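Local coordinates for protein aminopentol aminotransferase (PDB 6HBS) that catalyses the pyridoxal-phosphate-dependent deamination of aminopentol, the hydrolysed form of fumonisin B1, with pyruvate as the preferred amino acceptor, at residues Ala194-Phe197 with Arg198-Val201; Val232-Gly235 with Phe236-Arg240; Cys259-Gly263 with Tyr264-Ala268; Pro309-Glu312 with Thr313-Ala316. All blocks are in the same frame, centred on the assembly; numbering follows the deposited sequence.

Contact 1 of 4, residues Ala194-Phe197 with Arg198-Val201; sequences ATPF and RHEV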
loop_
_atom_site.group_PDB
_atom_site.type_symbol
_atom_site.label_atom_id
_atom_site.label_comp_id
_atom_site.label_asym_id
_atom_site.label_seq_id
_atom_site.Cartn_x
_atom_site.Cartn_y
_atom_site.Cartn_z
ATOM N N ALA A 194 -21.182 0.747 -0.032
ATOM C CA ALA A 194 -21.752 0.533 -1.362
ATOM C C ALA A 194 -20.738 0.965 -2.435
ATOM O O ALA A 194 -20.219 2.052 -2.362
ATOM C CB ALA A 194 -23.021 1.328 -1.470
ATOM N N THR A 195 -20.511 0.115 -3.442
ATOM C CA THR A 195 -19.938 0.533 -4.715
ATOM C C THR A 195 -21.017 1.304 -5.472
ATOM O O THR A 195 -22.212 1.115 -5.246
ATOM C CB THR A 195 -19.397 -0.649 -5.524
ATOM O OG1 THR A 195 -20.426 -1.569 -5.900
ATOM C CG2 THR A 195 -18.310 -1.373 -4.775
ATOM N N PRO A 196 -20.648 2.254 -6.337
ATOM C CA PRO A 196 -21.636 3.142 -6.936
ATOM C C PRO A 196 -22.452 2.489 -8.058
ATOM O O PRO A 196 -23.503 3.004 -8.389
ATOM C CB PRO A 196 -20.830 4.332 -7.463
ATOM C CG PRO A 196 -19.428 3.792 -7.641
ATOM C CD PRO A 196 -19.261 2.632 -6.687
ATOM N N PHE A 197 -21.974 1.369 -8.595
ATOM C CA PHE A 197 -22.813 0.436 -9.361
ATOM C C PHE A 197 -22.303 -0.981 -9.085
ATOM O O PHE A 197 -21.273 -1.155 -8.387
ATOM C CB PHE A 197 -22.870 0.830 -10.844
ATOM C CG PHE A 197 -21.577 0.859 -11.615
ATOM C CD1 PHE A 197 -20.781 1.998 -11.637
ATOM C CD2 PHE A 197 -21.200 -0.237 -12.383
ATOM C CE1 PHE A 197 -19.610 2.020 -12.389
ATOM C CE2 PHE A 197 -20.026 -0.216 -13.130
ATOM C CZ PHE A 197 -19.224 0.905 -13.118
ATOM N N ARG A 198 -23.004 -1.996 -9.608
ATOM C CA ARG A 198 -22.577 -3.362 -9.458
ATOM C C ARG A 198 -21.500 -3.645 -10.506
ATOM O O ARG A 198 -21.793 -3.641 -11.729
ATOM C CB ARG A 198 -23.749 -4.333 -9.629
ATOM C CG ARG A 198 -23.378 -5.789 -9.385
ATOM C CD ARG A 198 -23.070 -6.037 -7.920
ATOM N NE ARG A 198 -22.846 -7.451 -7.670
ATOM C CZ ARG A 198 -22.639 -7.977 -6.472
ATOM N NH1 ARG A 198 -22.433 -7.189 -5.419
ATOM N NH2 ARG A 198 -22.661 -9.293 -6.355
ATOM N N HIS A 199 -20.259 -3.862 -10.038
ATOM C CA HIS A 199 -19.106 -4.097 -10.904
ATOM C C HIS A 199 -18.279 -5.252 -10.338
ATOM O O HIS A 199 -17.296 -5.035 -9.612
ATOM C CB HIS A 199 -18.306 -2.805 -11.181
ATOM C CG HIS A 199 -17.913 -1.960 -10.003
ATOM N ND1 HIS A 199 -17.201 -2.451 -8.918
ATOM C CD2 HIS A 199 -18.042 -0.631 -9.789
ATOM C CE1 HIS A 199 -16.965 -1.455 -8.074
ATOM N NE2 HIS A 199 -17.447 -0.319 -8.591
ATOM N N GLU A 200 -18.701 -6.486 -10.655
ATOM C CA GLU A 200 -18.030 -7.681 -10.129
ATOM C C GLU A 200 -17.763 -8.684 -11.244
ATOM O O GLU A 200 -18.465 -8.701 -12.263
ATOM C CB GLU A 200 -18.874 -8.323 -9.020
ATOM C CG GLU A 200 -19.167 -7.363 -7.869
ATOM C CD GLU A 200 -17.939 -6.826 -7.144
ATOM O OE1 GLU A 200 -18.017 -5.720 -6.545
ATOM O OE2 GLU A 200 -16.926 -7.515 -7.147
ATOM N N VAL A 201 -16.812 -9.582 -10.964
ATOM C CA VAL A 201 -16.371 -10.600 -11.900
ATOM C C VAL A 201 -17.456 -11.657 -12.129
ATOM O O VAL A 201 -18.235 -11.978 -11.247
ATOM C CB VAL A 201 -15.043 -11.257 -11.481
ATOM C CG1 VAL A 201 -13.922 -10.225 -11.486
ATOM C CG2 VAL A 201 -15.163 -11.981 -10.139
HETATM O O HOH W 1 -19.946 -4.056 -7.092
HETATM O O HOH W 2 -21.983 -4.387 -5.198
#

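Contact 2 of 4, residues Val232-Gly235 with Phe236-Arg240; sequences VRAG and FRVAR. With PLP (pyridoxal-5'-phosphate), chain C.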
loop_
_atom_site.group_PDB
_atom_site.type_symbol
_atom_site.label_atom_id
_atom_site.label_comp_id
_atom_site.label_asym_id
_atom_site.label_seq_id
_atom_site.Cartn_x
_atom_site.Cartn_y
_atom_site.Cartn_z
ATOM N N VAL A 232 -13.273 3.435 -5.499
ATOM C CA VAL A 232 -11.904 3.099 -5.893
ATOM C C VAL A 232 -11.869 2.721 -7.387
ATOM O O VAL A 232 -10.900 3.057 -8.103
ATOM C CB VAL A 232 -11.315 1.992 -4.991
ATOM C CG1 VAL A 232 -10.027 1.427 -5.590
ATOM C CG2 VAL A 232 -11.067 2.514 -3.585
ATOM N N ARG A 233 -12.883 1.966 -7.837
ATOM C CA ARG A 233 -12.934 1.474 -9.180
ATOM C C ARG A 233 -13.554 2.490 -10.153
ATOM O O ARG A 233 -13.015 2.699 -11.276
ATOM C CB ARG A 233 -13.678 0.144 -9.288
ATOM C CG ARG A 233 -13.240 -0.626 -10.527
ATOM C CD ARG A 233 -13.929 -1.957 -10.727
ATOM N NE ARG A 233 -13.612 -2.896 -9.663
ATOM C CZ ARG A 233 -13.997 -4.168 -9.620
ATOM N NH1 ARG A 233 -14.469 -4.759 -10.710
ATOM N NH2 ARG A 233 -13.866 -4.858 -8.493
ATOM N N ALA A 234 -14.697 3.073 -9.783
ATOM C CA ALA A 234 -15.487 3.916 -10.723
ATOM C C ALA A 234 -15.112 5.407 -10.646
ATOM O O ALA A 234 -15.508 6.180 -11.512
ATOM C CB ALA A 234 -16.959 3.722 -10.436
ATOM N N GLY A 235 -14.383 5.818 -9.595
ATOM C CA GLY A 235 -14.120 7.208 -9.374
ATOM C C GLY A 235 -13.465 7.843 -10.608
ATOM O O GLY A 235 -12.562 7.269 -11.210
ATOM N N PHE A 236 -14.041 8.970 -11.029
ATOM C CA PHE A 236 -13.612 9.830 -12.119
ATOM C C PHE A 236 -13.880 9.234 -13.503
ATOM O O PHE A 236 -13.542 9.883 -14.502
ATOM C CB PHE A 236 -12.140 10.229 -11.990
ATOM C CG PHE A 236 -11.914 11.041 -10.754
ATOM C CD1 PHE A 236 -12.631 12.197 -10.551
ATOM C CD2 PHE A 236 -10.970 10.663 -9.810
ATOM C CE1 PHE A 236 -12.415 12.961 -9.422
ATOM C CE2 PHE A 236 -10.749 11.449 -8.692
ATOM C CZ PHE A 236 -11.467 12.584 -8.499
ATOM N N ARG A 237 -14.526 8.073 -13.586
ATOM C CA ARG A 237 -15.047 7.614 -14.876
ATOM C C ARG A 237 -16.593 7.733 -14.911
ATOM O O ARG A 237 -17.203 7.557 -15.961
ATOM C CB ARG A 237 -14.547 6.203 -15.198
ATOM C CG ARG A 237 -13.155 6.134 -15.806
ATOM C CD ARG A 237 -12.856 4.716 -16.240
ATOM N NE ARG A 237 -11.534 4.571 -16.790
ATOM C CZ ARG A 237 -10.441 4.311 -16.068
ATOM N NH1 ARG A 237 -10.535 4.281 -14.743
ATOM N NH2 ARG A 237 -9.279 4.084 -16.674
ATOM N N VAL A 238 -17.225 8.058 -13.784
ATOM C CA VAL A 238 -18.672 8.311 -13.735
ATOM C C VAL A 238 -18.920 9.828 -13.728
ATOM O O VAL A 238 -19.807 10.320 -14.406
ATOM C CB VAL A 238 -19.332 7.597 -12.536
ATOM C CG1 VAL A 238 -20.788 8.013 -12.356
ATOM C CG2 VAL A 238 -19.222 6.093 -12.663
ATOM N N ALA A 239 -18.129 10.570 -12.959
ATOM C CA ALA A 239 -18.308 11.981 -12.767
ATOM C C ALA A 239 -16.989 12.590 -12.272
ATOM O O ALA A 239 -16.046 11.828 -11.994
ATOM C CB ALA A 239 -19.430 12.207 -11.768
ATOM N N ARG A 240 -16.959 13.930 -12.140
ATOM C CA ARG A 240 -15.797 14.687 -11.615
ATOM C C ARG A 240 -15.915 14.832 -10.082
ATOM O O ARG A 240 -15.164 15.565 -9.417
ATOM C CB ARG A 240 -15.691 16.043 -12.327
ATOM C CG ARG A 240 -15.268 15.935 -13.787
ATOM C CD ARG A 240 -15.274 17.260 -14.532
ATOM N NE ARG A 240 -14.657 17.172 -15.857
ATOM C CZ ARG A 240 -15.289 16.772 -16.967
ATOM N NH1 ARG A 240 -16.570 16.452 -16.902
ATOM N NH2 ARG A 240 -14.626 16.621 -18.102
HETATM N N1 PLP C . -12.537 -1.300 -3.798
HETATM C C2 PLP C . -12.898 -1.487 -5.086
HETATM C C2A PLP C . -14.299 -1.189 -5.563
HETATM C C3 PLP C . -11.891 -1.921 -6.050
HETATM O O3 PLP C . -12.214 -2.106 -7.348
HETATM C C4 PLP C . -10.503 -2.151 -5.589
HETATM C C4A PLP C . -9.500 -2.575 -6.602
HETATM C C5 PLP C . -10.253 -1.970 -4.128
HETATM C C6 PLP C . -11.293 -1.525 -3.321
HETATM C C5A PLP C . -8.879 -2.191 -3.496
HETATM O O4P PLP C . -7.866 -1.360 -4.117
HETATM P P PLP C . -6.386 -1.994 -4.099
HETATM O O1P PLP C . -6.361 -3.154 -4.988
HETATM O O2P PLP C . -6.174 -2.422 -2.675
HETATM O O3P PLP C . -5.571 -0.815 -4.584
HETATM O O HOH W 3 -12.586 5.003 -12.819
#

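Contact 3 of 4, residues Cys259-Gly263 with Tyr264-Ala268; sequences CFANG and YPISA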
loop_
_atom_site.group_PDB
_atom_site.type_symbol
_atom_site.label_atom_id
_atom_site.label_comp_id
_atom_site.label_asym_id
_atom_site.label_seq_id
_atom_site.Cartn_x
_atom_site.Cartn_y
_atom_site.Cartn_z
ATOM N N CYS A 259 -6.836 5.514 -10.156
ATOM C CA CYS A 259 -6.566 6.319 -11.333
ATOM C C CYS A 259 -6.415 7.805 -11.029
ATOM O O CYS A 259 -6.100 8.538 -11.951
ATOM C CB CYS A 259 -7.652 6.131 -12.388
ATOM S SG CYS A 259 -9.175 7.035 -12.036
ATOM N N PHE A 260 -6.520 8.258 -9.776
ATOM C CA PHE A 260 -6.478 9.738 -9.559
ATOM C C PHE A 260 -5.053 10.324 -9.591
ATOM O O PHE A 260 -4.887 11.539 -9.498
ATOM C CB PHE A 260 -7.289 10.190 -8.350
ATOM C CG PHE A 260 -6.765 9.877 -6.978
ATOM C CD1 PHE A 260 -5.744 10.625 -6.412
ATOM C CD2 PHE A 260 -7.345 8.875 -6.220
ATOM C CE1 PHE A 260 -5.284 10.332 -5.138
ATOM C CE2 PHE A 260 -6.892 8.596 -4.941
ATOM C CZ PHE A 260 -5.876 9.337 -4.388
ATOM N N ALA A 261 -4.034 9.483 -9.762
ATOM C CA ALA A 261 -2.666 9.938 -10.147
ATOM C C ALA A 261 -2.201 9.202 -11.413
ATOM O O ALA A 261 -1.011 9.086 -11.661
ATOM C CB ALA A 261 -1.722 9.725 -8.971
ATOM N N ASN A 262 -3.165 8.768 -12.246
ATOM C CA ASN A 262 -2.954 8.206 -13.558
ATOM C C ASN A 262 -1.911 7.072 -13.552
ATOM O O ASN A 262 -1.187 6.886 -14.522
ATOM C CB ASN A 262 -2.551 9.269 -14.598
ATOM C CG ASN A 262 -2.758 8.766 -16.008
ATOM O OD1 ASN A 262 -3.798 8.160 -16.271
ATOM N ND2 ASN A 262 -1.791 8.995 -16.905
ATOM N N GLY A 263 -1.857 6.274 -12.476
ATOM C CA GLY A 263 -0.943 5.123 -12.423
ATOM C C GLY A 263 0.045 5.211 -11.265
ATOM O O GLY A 263 0.569 4.204 -10.861
ATOM N N TYR A 264 0.335 6.418 -10.776
ATOM C CA TYR A 264 1.157 6.574 -9.546
ATOM C C TYR A 264 0.385 6.015 -8.340
ATOM O O TYR A 264 -0.836 6.104 -8.275
ATOM C CB TYR A 264 1.577 8.033 -9.391
ATOM C CG TYR A 264 2.691 8.428 -10.333
ATOM C CD1 TYR A 264 2.428 8.819 -11.630
ATOM C CD2 TYR A 264 4.021 8.350 -9.944
ATOM C CE1 TYR A 264 3.440 9.141 -12.519
ATOM C CE2 TYR A 264 5.049 8.701 -10.806
ATOM C CZ TYR A 264 4.753 9.097 -12.101
ATOM O OH TYR A 264 5.764 9.411 -12.969
ATOM N N PRO A 265 1.074 5.370 -7.364
ATOM C CA PRO A 265 0.399 4.647 -6.284
ATOM C C PRO A 265 0.006 5.595 -5.160
ATOM O O PRO A 265 0.867 6.045 -4.359
ATOM C CB PRO A 265 1.460 3.635 -5.851
ATOM C CG PRO A 265 2.772 4.381 -6.068
ATOM C CD PRO A 265 2.539 5.252 -7.292
ATOM N N ILE A 266 -1.301 5.860 -5.084
ATOM C CA ILE A 266 -1.871 6.677 -4.060
ATOM C C ILE A 266 -3.392 6.404 -4.043
ATOM O O ILE A 266 -4.023 6.220 -5.094
ATOM C CB ILE A 266 -1.551 8.170 -4.236
ATOM C CG1 ILE A 266 -2.143 9.011 -3.106
ATOM C CG2 ILE A 266 -1.978 8.694 -5.610
ATOM C CD1 ILE A 266 -1.567 10.398 -3.002
ATOM N N SER A 267 -3.934 6.374 -2.832
ATOM C CA SER A 267 -5.385 6.141 -2.553
ATOM C C SER A 267 -5.798 7.142 -1.487
ATOM O O SER A 267 -4.940 7.817 -0.889
ATOM C CB SER A 267 -5.656 4.693 -2.142
ATOM O OG SER A 267 -5.276 3.782 -3.178
ATOM N N ALA A 268 -7.105 7.310 -1.282
ATOM C CA ALA A 268 -7.592 8.354 -0.416
ATOM C C ALA A 268 -8.894 7.944 0.253
ATOM O O ALA A 268 -9.732 7.274 -0.365
ATOM C CB ALA A 268 -7.832 9.632 -1.177
HETATM O O HOH W 4 -5.050 6.750 -7.634
HETATM O O HOH W 5 -3.079 6.529 -9.770
#

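Contact 4 of 4, residues Pro309-Glu312 with Thr313-Ala316; sequences PYLE and TLIA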
loop_
_atom_site.group_PDB
_atom_site.type_symbol
_atom_site.label_atom_id
_atom_site.label_comp_id
_atom_site.label_asym_id
_atom_site.label_seq_id
_atom_site.Cartn_x
_atom_site.Cartn_y
_atom_site.Cartn_z
ATOM N N PRO A 309 -12.045 18.070 -21.129
ATOM C CA PRO A 309 -13.153 17.157 -21.418
ATOM C C PRO A 309 -12.725 15.677 -21.477
ATOM O O PRO A 309 -13.169 14.885 -22.354
ATOM C CB PRO A 309 -13.629 17.689 -22.788
ATOM C CG PRO A 309 -12.386 18.146 -23.460
ATOM C CD PRO A 309 -11.567 18.762 -22.345
ATOM N N TYR A 310 -11.888 15.259 -20.520
ATOM C CA TYR A 310 -11.361 13.901 -20.533
ATOM C C TYR A 310 -12.545 12.912 -20.429
ATOM O O TYR A 310 -12.535 11.840 -21.056
ATOM C CB TYR A 310 -10.344 13.686 -19.403
ATOM C CG TYR A 310 -11.017 13.387 -18.094
ATOM C CD1 TYR A 310 -11.539 14.406 -17.325
ATOM C CD2 TYR A 310 -11.275 12.088 -17.710
ATOM C CE1 TYR A 310 -12.257 14.145 -16.182
ATOM C CE2 TYR A 310 -11.977 11.802 -16.554
ATOM C CZ TYR A 310 -12.488 12.838 -15.807
ATOM O OH TYR A 310 -13.189 12.595 -14.687
ATOM N N LEU A 311 -13.528 13.259 -19.599
ATOM C CA LEU A 311 -14.617 12.323 -19.231
ATOM C C LEU A 311 -15.521 12.111 -20.454
ATOM O O LEU A 311 -15.838 10.983 -20.809
ATOM C CB LEU A 311 -15.396 12.891 -18.039
ATOM C CG LEU A 311 -16.575 12.050 -17.544
ATOM C CD1 LEU A 311 -16.143 10.640 -17.151
ATOM C CD2 LEU A 311 -17.265 12.733 -16.379
ATOM N N GLU A 312 -15.880 13.221 -21.111
ATOM C CA GLU A 312 -16.753 13.182 -22.296
ATOM C C GLU A 312 -16.043 12.406 -23.405
ATOM O O GLU A 312 -16.653 11.546 -24.065
ATOM C CB GLU A 312 -17.116 14.606 -22.705
ATOM C CG GLU A 312 -17.943 15.317 -21.665
ATOM C CD GLU A 312 -17.167 15.834 -20.463
ATOM O OE1 GLU A 312 -15.941 15.962 -20.526
ATOM O OE2 GLU A 312 -17.803 16.040 -19.457
ATOM N N THR A 313 -14.720 12.612 -23.524
ATOM C CA THR A 313 -13.944 11.903 -24.524
ATOM C C THR A 313 -14.030 10.383 -24.298
ATOM O O THR A 313 -14.316 9.596 -25.235
ATOM C CB THR A 313 -12.499 12.415 -24.543
ATOM O OG1 THR A 313 -12.564 13.810 -24.844
ATOM C CG2 THR A 313 -11.626 11.697 -25.536
ATOM N N LEU A 314 -13.734 9.921 -23.074
ATOM C CA LEU A 314 -13.628 8.441 -22.858
ATOM C C LEU A 314 -15.035 7.801 -22.887
ATOM O O LEU A 314 -15.172 6.690 -23.311
ATOM C CB LEU A 314 -12.842 8.097 -21.587
ATOM C CG LEU A 314 -13.387 8.528 -20.233
ATOM C CD1 LEU A 314 -14.338 7.480 -19.668
ATOM C CD2 LEU A 314 -12.210 8.762 -19.275
ATOM N N ILE A 315 -16.062 8.558 -22.534
ATOM C CA ILE A 315 -17.462 8.090 -22.655
ATOM C C ILE A 315 -17.834 7.929 -24.150
ATOM O O ILE A 315 -18.363 6.885 -24.579
ATOM C CB ILE A 315 -18.416 9.023 -21.893
ATOM C CG1 ILE A 315 -18.248 8.861 -20.381
ATOM C CG2 ILE A 315 -19.874 8.778 -22.294
ATOM C CD1 ILE A 315 -19.095 9.797 -19.582
ATOM N N ALA A 316 -17.529 8.945 -24.963
ATOM C CA ALA A 316 -17.785 8.873 -26.428
ATOM C C ALA A 316 -17.082 7.650 -27.026
ATOM O O ALA A 316 -17.675 6.896 -27.766
ATOM C CB ALA A 316 -17.357 10.161 -27.078
#

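Contact 1 of 4, residues Ala194-Phe197 with Arg198-Val201
Thr195 OG1 accepts from two waters that link it to the 198-201 segment, and it spends its own proton on the carbonyl of Phe197, with OG1 2.7 Å from Phe197 O. The first water donates to Thr195 OG1 and to Glu200 OE1 and accepts from the backbone N of His199; the second accepts a hydrogen bond from Arg198 NH1 (2.8 Å) and donates a longer one to Thr195 OG1 (3.3 Å). Beside this network the His199 imidazole presents its edge to the Phe197 ring in a T-shaped stack, planes at 89° and centroids 4.9 Å apart, CD2 standing over the middle of the phenyl face. Phe197 O and Thr195 OG1 both lie over one face of the imidazole, near its rim, while Thr195 CG2 packs against His199 CE1 at 3.6 Å. With chi1 at 50°, His199 CG sits between its backbone N and carbonyl carbon, which folds the imidazole back over the residues preceding it. Arg198 also bonds to Lys142 O and forms a salt bridge with Glu203; Glu200 OE1 accepts from the backbone N of Tyr145. His199 belongs to the pyridoxal phosphate pocket and touches the cofactor, so the phenyl ring on one side and the threonine on another probably fix the plane in which this pocket imidazole is held.

Contact 2 of 4, residues Val232-Gly235 with Phe236-Arg240
Ala234 O receives the backbone N of Arg237 at 3.0 Å, and more weakly that of Val238, closing a type II beta turn from Ala234 to Arg237 after the helix-like Val232-Ala234. Gly235 and Phe236 are the central residues of this turn, Phe236 with a positive phi of 73°. Ala234 CB packs on Val238 CG2 at 4.0 Å, an apolar patch next to the turn carbonyl. A water lies 2.8 Å from both Arg233 O and Gly235 O, its protons not assigned between the two carbonyls, and accepts from Arg237 NH1 at the edge of that guanidinium, in its plane; the same NH1 also bonds to Gly63 O, and NE to Leu380 O. On the cofactor side, Val232 CG1 packs on the pyridine ring, 3.6 Å from PLP C4. The chain of Arg233 leaves with CG anti to the backbone N and bends at chi3, -64°, which turns the edge of its guanidinium to the phenolic oxygen. NE meets PLP O3 at 2.8 Å in a nearly straight bond of 171°, and NH2 adds a weak one. Asn377 OD1 accepts from Arg233 NH1. A methionine in place of Arg233 would probably leave PLP O3 without this donor and Asn377 OD1 without its bond from NH1. Val232, packed on the pyridine, probably helps to hold its position, while the guanidinium charge beside O3 is likely to favour the phenolate form of the cofactor.

Contact 3 of 4, residues Cys259-Gly263 with Tyr264-Ala268
Ala261 and Tyr264 close a type I' beta turn, which follows directly on a type I turn from Cys259 to Asn262; together they reverse the chain into strand 267-271 of the large mixed sheet. Tyr264 N donates to Ala261 O at 3.1 Å, and Gly263, with phi 121°, adopts backbone angles at which a side chain would collide with the preceding carbonyl. The dense side of the contact is apolar. Ala261 CB touches Ile266 CG2 at 3.5 Å and Tyr264 CB at 3.7 Å, and the far end of the Phe260 ring meets Ile266 CG2 through CE1 and Ala268 CB through CZ. Phe260 CG lies between the backbone N and the carbonyl carbon (chi1 72°), which swings the ring along the returning chain so that its edge meets the backbone of Ser267 and Ala268. The looser side is bridged by two bound waters, which join backbone groups of the two arms away from the turn bond. One water accepts from Ala261 N and Gly263 N and donates to Tyr264 O; another, weakly held by Phe260 N, donates to Ile266 O and lies over one face of the Phe260 ring. Around the turn, Tyr264 OH bonds to Glu75, and Gly263 O to Thr87 of the second subunit. Ala261 O lies at the edge of the Tyr264 ring, in its plane, 3.4 Å from CD1.

Contact 4 of 4, residues Pro309-Glu312 with Thr313-Ala316
Thr313 turns OG1 anti to its own carbonyl carbon (chi1 -59°), and from there the hydroxyl reaches back along the first turn of helix 310-332 to the carbonyl of Pro309, the N-cap residue. OG1 donates to Pro309 O at 2.8 Å from above the carbonyl plane, while Thr313 N approaches the same oxygen at 3.0 Å from the opposite face, so two donors of one residue share the acceptor. The regular i to i+4 ladder then runs on through Leu314 N to Tyr310 O, Ile315 N to Leu311 O and Ala316 N to Glu312 O. A valine in place of Thr313 would probably leave Pro309 O with the backbone N as its one donor from this residue, easing the hold on the start of the helix. Tyr310 and Leu314, meanwhile, lie side by side, both with the first torsion between backbone N and carbonyl carbon, and Tyr310 CD2 meets Leu314 CD2 at 3.8 Å. The Tyr310 hydroxyl probably hydrogen-bonds to Phe236 O, and the Glu312 carboxylate forms a salt bridge with Arg240, which ties this helix start to the 236-240 loop. Leu311 CB packs over one face of the Tyr310 ring, toward its rim. One residue along, Leu311 and Ile315 meet at an oblique angle through their end methyls, CD1 of Leu311 lying 3.9 Å from CD1 of Ile315.

How the contacts relate
The contacts follow one another along the chain, all within the class-III aminotransferase region. Contacts 1, 2 and 3 lie in loops and strand ends around strands 189-194, 226-230, 253-256 and 267-271 of the seven-stranded mixed sheet, whereas contact 4 starts helix 310-332. Contact 2 is the hub, its centre about 12 Å from each of the others' centres and touching all three: Phe197 packs on Ala234 and Val238 of contact 2, Phe236 on Phe260 of contact 3, and Arg237 O on Leu311 CD1 of contact 4. The centres of contacts 1 and 4 lie about 21 Å apart, and the two do not meet. The cofactor pocket is thus linked through 232-240 to the more peripheral helix start.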